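Arylsulfatase (Pseudoalteromonas sp. MB47, PDB 7AJ0) probably hydrolyses sulfate esters of the algal polysaccharide fucoidan, acting as a calcium-containing, hexameric sulfatase. Local coordinates at residues Q33-A37 / T406-A411; L91-Y97 / Q369-M375; L120-T126 / H159-A163. One frame throughout, in Å; residues are numbered along the deposited sequence.

The three contacts are concentric along the chain: 33-37 comes first and 406-411 last, with 91-97 and 369-375 between them and 120-126 and 159-163 innermost. Contacts 1 and 2 are neighbours, with centres 15 Å apart. Phe-408 and Leu-409 of the short helix 406-409 lie on Leu-93, Asn-371 and Leu-91, so contact 1 attaches the N-terminal helix 31-48 to the flank of the mixed central sheet that contact 2 extends. Contact 3 lies across the centre of the chain, about 30 Å from contact 2 and 36 Å from contact 1 between centres. It joins two loops beside the calcium site, whereas contact 2 lies in the sheet, the Met-96 side chain about 14 Å from the calcium.

Contact 1 (Q33-A37 / T406-A411); sequences QEKVA and TAFLLA
Gln-33 supplies the polar link to the short helix 406-409: its NE2 donates to Ala-407 O over 3.0 Å, with an N-H...O angle of 156°. The carbonyl oxygen lies close to the Gln-33 amide plane, but the donor stands above the plane of the carbonyl. OE1 accepts from the backbone N of Lys-415, which fixes the rotation of the amide. CG lies anti to the carbonyl carbon (chi1 -66°), and the extended chain beyond it runs past Ala-411, whose CB meets Gln-33 CG at 3.5 Å. An alanine here would remove the amide and probably leave Ala-407 O without this donor, Lys-415 N without its acceptor and Ala-411 CB with less cover.

Apolar contacts continue one turn on: Ala-37 CB reaches Leu-410 CD1 at 3.9 Å and Thr-406 CG2 at 4.0 Å. Val-36 CG1 lies beside Leu-410 O, which itself accepts a hydrogen bond from Lys-40 NZ. The backbones come closest at Glu-34 and the small Ala-407, their CA atoms 4.7 Å apart.

Glu-34 OE1 rests against Ala-407 CB, and its OE2 forms a salt bridge with Arg-386 of helix 377-387. That helix also packs on Thr-406, while Phe-408 and Leu-409 reach strand 91-97.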
loop_
_atom_site.group_PDB
_atom_site.type_symbol
_atom_site.label_atom_id
_atom_site.label_comp_id
_atom_site.label_asym_id
_atom_site.label_seq_id
_atom_site.Cartn_x
_atom_site.Cartn_y
_atom_site.Cartn_z
ATOM N N GLN A 33 35.626 33.891 13.744
ATOM C CA GLN A 33 35.665 32.691 14.574
ATOM C C GLN A 33 37.066 32.089 14.589
ATOM O O GLN A 33 37.524 31.587 15.623
ATOM C CB GLN A 33 34.638 31.678 14.067
ATOM C CG GLN A 33 33.191 32.140 14.222
ATOM C CD GLN A 33 32.184 31.215 13.555
ATOM O OE1 GLN A 33 31.134 31.660 13.095
ATOM N NE2 GLN A 33 32.496 29.925 13.508
ATOM N N GLU A 34 37.766 32.140 13.453
ATOM C CA GLU A 34 39.118 31.590 13.388
ATOM C C GLU A 34 40.074 32.367 14.288
ATOM O O GLU A 34 40.952 31.773 14.924
ATOM C CB GLU A 34 39.606 31.589 11.938
ATOM C CG GLU A 34 41.060 31.172 11.745
ATOM C CD GLU A 34 41.325 29.723 12.117
ATOM O OE1 GLU A 34 40.353 28.961 12.305
ATOM O OE2 GLU A 34 42.512 29.346 12.224
ATOM N N LYS A 35 39.927 33.694 14.351
ATOM C CA LYS A 35 40.744 34.472 15.276
ATOM C C LYS A 35 40.526 34.020 16.716
ATOM O O LYS A 35 41.486 33.869 17.480
ATOM C CB LYS A 35 40.433 35.961 15.144
ATOM C CG LYS A 35 41.149 36.656 14.002
ATOM C CD LYS A 35 40.785 38.132 13.962
ATOM C CE LYS A 35 40.768 38.665 12.536
ATOM N NZ LYS A 35 40.226 40.054 12.471
ATOM N N VAL A 36 39.266 33.805 17.103
ATOM C CA VAL A 36 38.975 33.338 18.454
ATOM C C VAL A 36 39.600 31.970 18.689
ATOM O O VAL A 36 40.204 31.718 19.738
ATOM C CB VAL A 36 37.454 33.306 18.692
ATOM C CG1 VAL A 36 37.123 32.423 19.884
ATOM C CG2 VAL A 36 36.920 34.711 18.905
ATOM N N ALA A 37 39.465 31.063 17.719
ATOM C CA ALA A 37 39.997 29.716 17.894
ATOM C C ALA A 37 41.517 29.730 18.002
ATOM O O ALA A 37 42.094 29.007 18.823
ATOM C CB ALA A 37 39.551 28.825 16.734
ATOM N N THR A 406 37.559 23.535 13.556
ATOM C CA THR A 406 38.029 24.095 14.819
ATOM C C THR A 406 37.418 25.467 15.077
ATOM O O THR A 406 37.040 25.782 16.212
ATOM C CB THR A 406 39.557 24.175 14.817
ATOM O OG1 THR A 406 40.104 22.851 14.761
ATOM C CG2 THR A 406 40.061 24.877 16.067
ATOM N N ALA A 407 37.311 26.299 14.037
ATOM C CA ALA A 407 36.672 27.602 14.183
ATOM C C ALA A 407 35.183 27.483 14.480
ATOM O O ALA A 407 34.591 28.417 15.030
ATOM C CB ALA A 407 36.876 28.433 12.915
ATOM N N PHE A 408 34.566 26.358 14.122
ATOM C CA PHE A 408 33.151 26.141 14.407
ATOM C C PHE A 408 32.947 25.648 15.833
ATOM O O PHE A 408 32.039 26.117 16.529
ATOM C CB PHE A 408 32.590 25.153 13.380
ATOM C CG PHE A 408 31.198 24.672 13.674
ATOM C CD1 PHE A 408 30.153 25.566 13.843
ATOM C CD2 PHE A 408 30.929 23.313 13.741
ATOM C CE1 PHE A 408 28.869 25.114 14.096
ATOM C CE2 PHE A 408 29.648 22.854 13.992
ATOM C CZ PHE A 408 28.616 23.755 14.170
ATOM N N LEU A 409 33.802 24.732 16.295
ATOM C CA LEU A 409 33.628 24.142 17.615
ATOM C C LEU A 409 34.078 25.069 18.739
ATOM O O LEU A 409 33.554 24.973 19.855
ATOM C CB LEU A 409 34.402 22.823 17.705
ATOM C CG LEU A 409 33.929 21.678 16.811
ATOM C CD1 LEU A 409 34.895 20.503 16.885
ATOM C CD2 LEU A 409 32.527 21.235 17.195
ATOM N N LEU A 410 35.035 25.959 18.480
ATOM C CA LEU A 410 35.607 26.803 19.520
ATOM C C LEU A 410 35.015 28.207 19.552
ATOM O O LEU A 410 35.427 29.017 20.388
ATOM C CB LEU A 410 37.127 26.899 19.346
ATOM C CG LEU A 410 37.889 25.576 19.345
ATOM C CD1 LEU A 410 39.384 25.821 19.247
ATOM C CD2 LEU A 410 37.564 24.764 20.583
ATOM N N ALA A 411 34.067 28.514 18.674
ATOM C CA ALA A 411 33.392 29.803 18.671
ATOM C C ALA A 411 32.044 29.687 19.372
ATOM O O ALA A 411 31.311 28.715 19.173
ATOM C CB ALA A 411 33.191 30.314 17.242
#

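Contact 2 (L91-Y97 / Q369-M375); sequences LRLTSMY and QVNNGLM
Asn-371 O is gripped by Thr-94 N (3.1 Å), a water (2.7 Å) and a CA-H...O contact from Leu-93. The water also accepts from Ser-95 N and donates to Gly-373 O, bridging the break in the pairing. Before it, strands 91-93 and 369-371 pair in parallel through a nearly straight bond from Arg-92 N to Gln-369 O (2.7 Å, 175°) and one from Asn-371 N to Arg-92 O. After it the register shifts by one, and Met-375 N to Ser-95 O and Tyr-97 N to Met-375 O form a second, short and weakly bonded parallel ladder. This is a margin of the mixed central sheet of the sulfatase fold, where strand 91-97 also pairs antiparallel with 354-360. Asn-371 OD1 accepts from Gly-373 N as an Asx turn while its ND2 donates to Gly-414 O; Thr-94 OG1 donates to Asn-372 OD1 from above its carbonyl plane.

On one face Val-370 CG1 sits toward the rim of the Arg-92 guanidinium, which makes a cation-pi contact with Tyr-70; a neighbouring subunit packs against both Arg-92 and Val-370. On the other, Leu-91 CG, anti to the backbone N (chi1 166°), carries CD1 to the CB atoms of Gln-369 and Asn-371, and Met-375 SD lies 3.7 Å from Leu-93 CD1.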
loop_
_atom_site.group_PDB
_atom_site.type_symbol
_atom_site.label_atom_id
_atom_site.label_comp_id
_atom_site.label_asym_id
_atom_site.label_seq_id
_atom_site.Cartn_x
_atom_site.Cartn_y
_atom_site.Cartn_z
ATOM N N LEU A 91 28.946 21.437 23.880
ATOM C CA LEU A 91 28.236 21.803 22.659
ATOM C C LEU A 91 27.523 20.575 22.114
ATOM O O LEU A 91 28.154 19.538 21.882
ATOM C CB LEU A 91 29.211 22.371 21.625
ATOM C CG LEU A 91 28.744 22.515 20.179
ATOM C CD1 LEU A 91 27.589 23.485 20.067
ATOM C CD2 LEU A 91 29.908 22.969 19.301
ATOM N N ARG A 92 26.214 20.693 21.912
ATOM C CA ARG A 92 25.414 19.629 21.324
ATOM C C ARG A 92 25.105 19.990 19.876
ATOM O O ARG A 92 24.490 21.028 19.608
ATOM C CB ARG A 92 24.125 19.409 22.114
ATOM C CG ARG A 92 23.248 18.305 21.547
ATOM C CD ARG A 92 22.205 17.846 22.549
ATOM N NE ARG A 92 21.220 18.880 22.852
ATOM C CZ ARG A 92 20.109 19.089 22.149
ATOM N NH1 ARG A 92 19.838 18.342 21.087
ATOM N NH2 ARG A 92 19.270 20.050 22.508
ATOM N N LEU A 93 25.538 19.140 18.950
ATOM C CA LEU A 93 25.324 19.343 17.524
ATOM C C LEU A 93 24.086 18.567 17.093
ATOM O O LEU A 93 24.008 17.350 17.299
ATOM C CB LEU A 93 26.544 18.891 16.726
ATOM C CG LEU A 93 27.839 19.656 16.988
ATOM C CD1 LEU A 93 28.987 19.026 16.217
ATOM C CD2 LEU A 93 27.689 21.119 16.612
ATOM N N THR A 94 23.125 19.266 16.494
ATOM C CA THR A 94 21.873 18.659 16.070
ATOM C C THR A 94 21.840 18.331 14.581
ATOM O O THR A 94 20.852 17.756 14.113
ATOM C CB THR A 94 20.692 19.575 16.417
ATOM O OG1 THR A 94 20.926 20.892 15.900
ATOM C CG2 THR A 94 20.503 19.658 17.922
ATOM N N SER A 95 22.887 18.672 13.831
ATOM C CA SER A 95 22.995 18.343 12.410
ATOM C C SER A 95 24.360 17.731 12.110
ATOM O O SER A 95 25.092 18.160 11.215
ATOM C CB SER A 95 22.741 19.572 11.540
ATOM O OG SER A 95 21.351 19.834 11.439
ATOM N N MET A 96 24.712 16.709 12.880
ATOM C CA MET A 96 25.922 15.926 12.661
ATOM C C MET A 96 25.573 14.721 11.799
ATOM O O MET A 96 24.528 14.091 11.990
ATOM C CB MET A 96 26.509 15.484 13.999
ATOM C CG MET A 96 27.711 14.566 13.912
ATOM S SD MET A 96 29.187 15.345 13.258
ATOM C CE MET A 96 30.420 14.231 13.916
ATOM N N TYR A 97 26.451 14.400 10.848
ATOM C CA TYR A 97 26.136 13.415 9.825
ATOM C C TYR A 97 27.217 12.355 9.714
ATOM O O TYR A 97 28.408 12.639 9.870
ATOM C CB TYR A 97 25.937 14.092 8.454
ATOM C CG TYR A 97 24.575 14.717 8.319
ATOM C CD1 TYR A 97 23.479 13.953 7.948
ATOM C CD2 TYR A 97 24.376 16.061 8.587
ATOM C CE1 TYR A 97 22.224 14.512 7.839
ATOM C CE2 TYR A 97 23.127 16.630 8.478
ATOM C CZ TYR A 97 22.053 15.850 8.103
ATOM O OH TYR A 97 20.803 16.410 7.996
ATOM N N GLN A 369 25.702 25.008 24.698
ATOM C CA GLN A 369 25.507 25.371 23.304
ATOM C C GLN A 369 24.763 24.264 22.569
ATOM O O GLN A 369 25.127 23.088 22.669
ATOM C CB GLN A 369 26.845 25.626 22.613
ATOM C CG GLN A 369 27.518 26.919 22.990
ATOM C CD GLN A 369 28.815 27.116 22.234
ATOM O OE1 GLN A 369 28.813 27.537 21.077
ATOM N NE2 GLN A 369 29.931 26.796 22.879
ATOM N N VAL A 370 23.726 24.646 21.831
ATOM C CA VAL A 370 23.057 23.764 20.883
ATOM C C VAL A 370 23.175 24.425 19.516
ATOM O O VAL A 370 22.675 25.540 19.316
ATOM C CB VAL A 370 21.590 23.512 21.255
ATOM C CG1 VAL A 370 21.028 22.371 20.421
ATOM C CG2 VAL A 370 21.463 23.202 22.736
ATOM N N ASN A 371 23.850 23.751 18.589
ATOM C CA ASN A 371 24.202 24.324 17.297
ATOM C C ASN A 371 23.778 23.370 16.193
ATOM O O ASN A 371 24.146 22.191 16.212
ATOM C CB ASN A 371 25.708 24.596 17.219
ATOM C CG ASN A 371 26.068 25.572 16.121
ATOM O OD1 ASN A 371 25.464 25.571 15.049
ATOM N ND2 ASN A 371 27.056 26.418 16.384
ATOM N N ASN A 372 23.014 23.884 15.229
ATOM C CA ASN A 372 22.490 23.085 14.131
ATOM C C ASN A 372 23.353 23.180 12.875
ATOM O O ASN A 372 22.900 22.800 11.790
ATOM C CB ASN A 372 21.053 23.512 13.821
ATOM C CG ASN A 372 20.268 22.443 13.083
ATOM O OD1 ASN A 372 20.521 21.248 13.243
ATOM N ND2 ASN A 372 19.306 22.868 12.273
ATOM N N GLY A 373 24.585 23.670 13.001
ATOM C CA GLY A 373 25.450 23.786 11.843
ATOM C C GLY A 373 25.893 22.432 11.318
ATOM O O GLY A 373 26.080 21.475 12.068
ATOM N N LEU A 374 26.069 22.359 10.002
ATOM C CA LEU A 374 26.377 21.089 9.363
ATOM C C LEU A 374 27.772 20.612 9.749
ATOM O O LEU A 374 28.735 21.379 9.750
ATOM C CB LEU A 374 26.283 21.221 7.843
ATOM C CG LEU A 374 24.915 21.567 7.255
ATOM C CD1 LEU A 374 24.982 21.512 5.727
ATOM C CD2 LEU A 374 23.836 20.641 7.782
ATOM N N MET A 375 27.875 19.325 10.081
ATOM C CA MET A 375 29.159 18.718 10.402
ATOM C C MET A 375 29.123 17.249 10.008
ATOM O O MET A 375 28.063 16.619 9.997
ATOM C CB MET A 375 29.502 18.869 11.886
ATOM C CG MET A 375 30.872 18.320 12.244
ATOM S SD MET A 375 31.631 19.151 13.647
ATOM C CE MET A 375 33.078 18.121 13.904
HETATM O O HOH W 1 24.914 20.476 14.293
#

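Contact 3 (L120-T126 / H159-A163); sequences LVRPILT and HVGEA
Residues Pro-123 to Thr-126 run alongside Gly-161 to Ala-163 as two irregular loops, with CA atoms 4.7 Å apart at Pro-123 and Gly-161 and one backbone bond between them, from Glu-162 N to Ile-124 O (3.2 Å), the donor lying nearly in line with the C=O bond. Both are loops of the sulfatase fold, and 159-163 begins close to the calcium site. It starts at the histidine of a Gly-Lys-Trp-His-x-Gly sequence familiar from sulfatases, and the His-159 side chain is about 6 Å from the calcium ion. This side chain also touches Cys-102, a residue of the metal site that probably corresponds to the cysteine converted to formylglycine in active enzymes of this family.

Pro-123 lies side by side with His-159 and points the same way, its CG 3.9 Å from His-159 NE2 and its CB 4.0 Å from His-159 CD2. The pyrrolidine ring thus packs obliquely on the imidazole. Separately, Leu-120 CD1 meets Val-160 CG1 at 4.0 Å, the two side chains crossing at about a right angle. Trp-135 and Ala-107 also border Leu-120, so the loops share a small apolar core with helices 102-111 and 134-137.

Glu-162 holds CG between its backbone N and carbonyl carbon (chi1 61°), which brings the side chain back over the partner loop. Its OE2 rests against Leu-125 CD2 at 3.9 Å, a contact of a carboxylate oxygen with a methyl group. Arg-225 binds the carbonyl oxygens of both Glu-162 and Ala-163. Gly-161 adopts phi 113° and psi 134°, angles at which a beta carbon would press on the carbonyl oxygen of Val-160; its bare CA sits 3.6 Å from Ile-124 O.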
loop_
_atom_site.group_PDB
_atom_site.type_symbol
_atom_site.label_atom_id
_atom_site.label_comp_id
_atom_site.label_asym_id
_atom_site.label_seq_id
_atom_site.Cartn_x
_atom_site.Cartn_y
_atom_site.Cartn_z
ATOM N N LEU A 120 36.630 1.699 0.583
ATOM C CA LEU A 120 36.270 1.113 1.873
ATOM C C LEU A 120 34.766 1.190 2.116
ATOM O O LEU A 120 34.299 1.711 3.130
ATOM C CB LEU A 120 37.046 1.812 2.983
ATOM C CG LEU A 120 38.570 1.759 2.841
ATOM C CD1 LEU A 120 39.254 2.673 3.847
ATOM C CD2 LEU A 120 39.066 0.327 2.992
ATOM N N VAL A 121 33.990 0.668 1.160
ATOM C CA VAL A 121 32.545 0.580 1.324
ATOM C C VAL A 121 32.116 -0.745 1.938
ATOM O O VAL A 121 30.965 -0.867 2.385
ATOM C CB VAL A 121 31.814 0.772 -0.022
ATOM C CG1 VAL A 121 32.121 2.149 -0.601
ATOM C CG2 VAL A 121 32.192 -0.328 -1.017
ATOM N N ARG A 122 32.998 -1.739 1.971
ATOM C CA ARG A 122 32.735 -3.040 2.563
ATOM C C ARG A 122 33.976 -3.501 3.308
ATOM O O ARG A 122 35.100 -3.160 2.915
ATOM C CB ARG A 122 32.364 -4.087 1.501
ATOM C CG ARG A 122 31.016 -3.862 0.844
ATOM C CD ARG A 122 30.806 -4.808 -0.329
ATOM N NE ARG A 122 29.488 -4.634 -0.930
ATOM C CZ ARG A 122 28.359 -5.102 -0.403
ATOM N NH1 ARG A 122 28.387 -5.770 0.742
ATOM N NH2 ARG A 122 27.203 -4.896 -1.019
ATOM N N PRO A 123 33.813 -4.278 4.379
ATOM C CA PRO A 123 34.993 -4.820 5.077
ATOM C C PRO A 123 35.655 -5.900 4.236
ATOM O O PRO A 123 35.009 -6.871 3.829
ATOM C CB PRO A 123 34.412 -5.380 6.381
ATOM C CG PRO A 123 32.994 -5.708 6.050
ATOM C CD PRO A 123 32.549 -4.686 5.027
ATOM N N ILE A 124 36.945 -5.727 3.972
ATOM C CA ILE A 124 37.711 -6.706 3.210
ATOM C C ILE A 124 38.174 -7.798 4.167
ATOM O O ILE A 124 38.943 -7.538 5.099
ATOM C CB ILE A 124 38.904 -6.051 2.500
ATOM C CG1 ILE A 124 38.468 -4.765 1.797
ATOM C CG2 ILE A 124 39.508 -7.029 1.496
ATOM C CD1 ILE A 124 39.600 -4.025 1.102
ATOM N N LEU A 125 37.706 -9.020 3.936
ATOM C CA LEU A 125 38.015 -10.145 4.800
ATOM C C LEU A 125 39.286 -10.841 4.325
ATOM O O LEU A 125 39.766 -10.634 3.208
ATOM C CB LEU A 125 36.845 -11.128 4.827
ATOM C CG LEU A 125 35.456 -10.496 4.922
ATOM C CD1 LEU A 125 34.356 -11.538 4.732
ATOM C CD2 LEU A 125 35.293 -9.768 6.251
ATOM N N THR A 126 39.839 -11.682 5.195
ATOM C CA THR A 126 40.972 -12.509 4.805
ATOM C C THR A 126 40.609 -13.326 3.571
ATOM O O THR A 126 39.488 -13.830 3.444
ATOM C CB THR A 126 41.384 -13.432 5.952
ATOM O OG1 THR A 126 41.833 -12.647 7.066
ATOM C CG2 THR A 126 42.500 -14.369 5.510
ATOM N N HIS A 159 36.264 -2.931 11.995
ATOM C CA HIS A 159 35.300 -3.159 10.920
ATOM C C HIS A 159 35.637 -2.347 9.672
ATOM O O HIS A 159 34.748 -1.986 8.896
ATOM C CB HIS A 159 33.877 -2.840 11.392
ATOM C CG HIS A 159 32.819 -3.685 10.754
ATOM N ND1 HIS A 159 31.476 -3.380 10.836
ATOM C CD2 HIS A 159 32.901 -4.829 10.033
ATOM C CE1 HIS A 159 30.779 -4.296 10.187
ATOM N NE2 HIS A 159 31.620 -5.186 9.691
ATOM N N VAL A 160 36.921 -2.049 9.471
ATOM C CA VAL A 160 37.374 -1.399 8.248
ATOM C C VAL A 160 38.438 -2.280 7.603
ATOM O O VAL A 160 39.403 -1.778 7.013
ATOM C CB VAL A 160 37.929 0.013 8.512
ATOM C CG1 VAL A 160 37.996 0.806 7.205
ATOM C CG2 VAL A 160 37.089 0.741 9.549
ATOM N N GLY A 161 38.287 -3.594 7.729
ATOM C CA GLY A 161 39.217 -4.519 7.112
ATOM C C GLY A 161 40.055 -5.303 8.100
ATOM O O GLY A 161 40.604 -4.739 9.051
ATOM N N GLU A 162 40.171 -6.614 7.869
ATOM C CA GLU A 162 40.918 -7.491 8.755
ATOM C C GLU A 162 41.996 -8.296 8.041
ATOM O O GLU A 162 42.651 -9.124 8.683
ATOM C CB GLU A 162 39.963 -8.458 9.475
ATOM C CG GLU A 162 39.183 -9.368 8.541
ATOM C CD GLU A 162 38.086 -10.139 9.254
ATOM O OE1 GLU A 162 37.514 -9.602 10.226
ATOM O OE2 GLU A 162 37.799 -11.283 8.841
ATOM N N ALA A 163 42.203 -8.083 6.744
ATOM C CA ALA A 163 43.252 -8.793 6.032
ATOM C C ALA A 163 44.614 -8.190 6.381
ATOM O O ALA A 163 44.722 -7.198 7.107
ATOM C CB ALA A 163 42.999 -8.756 4.527
#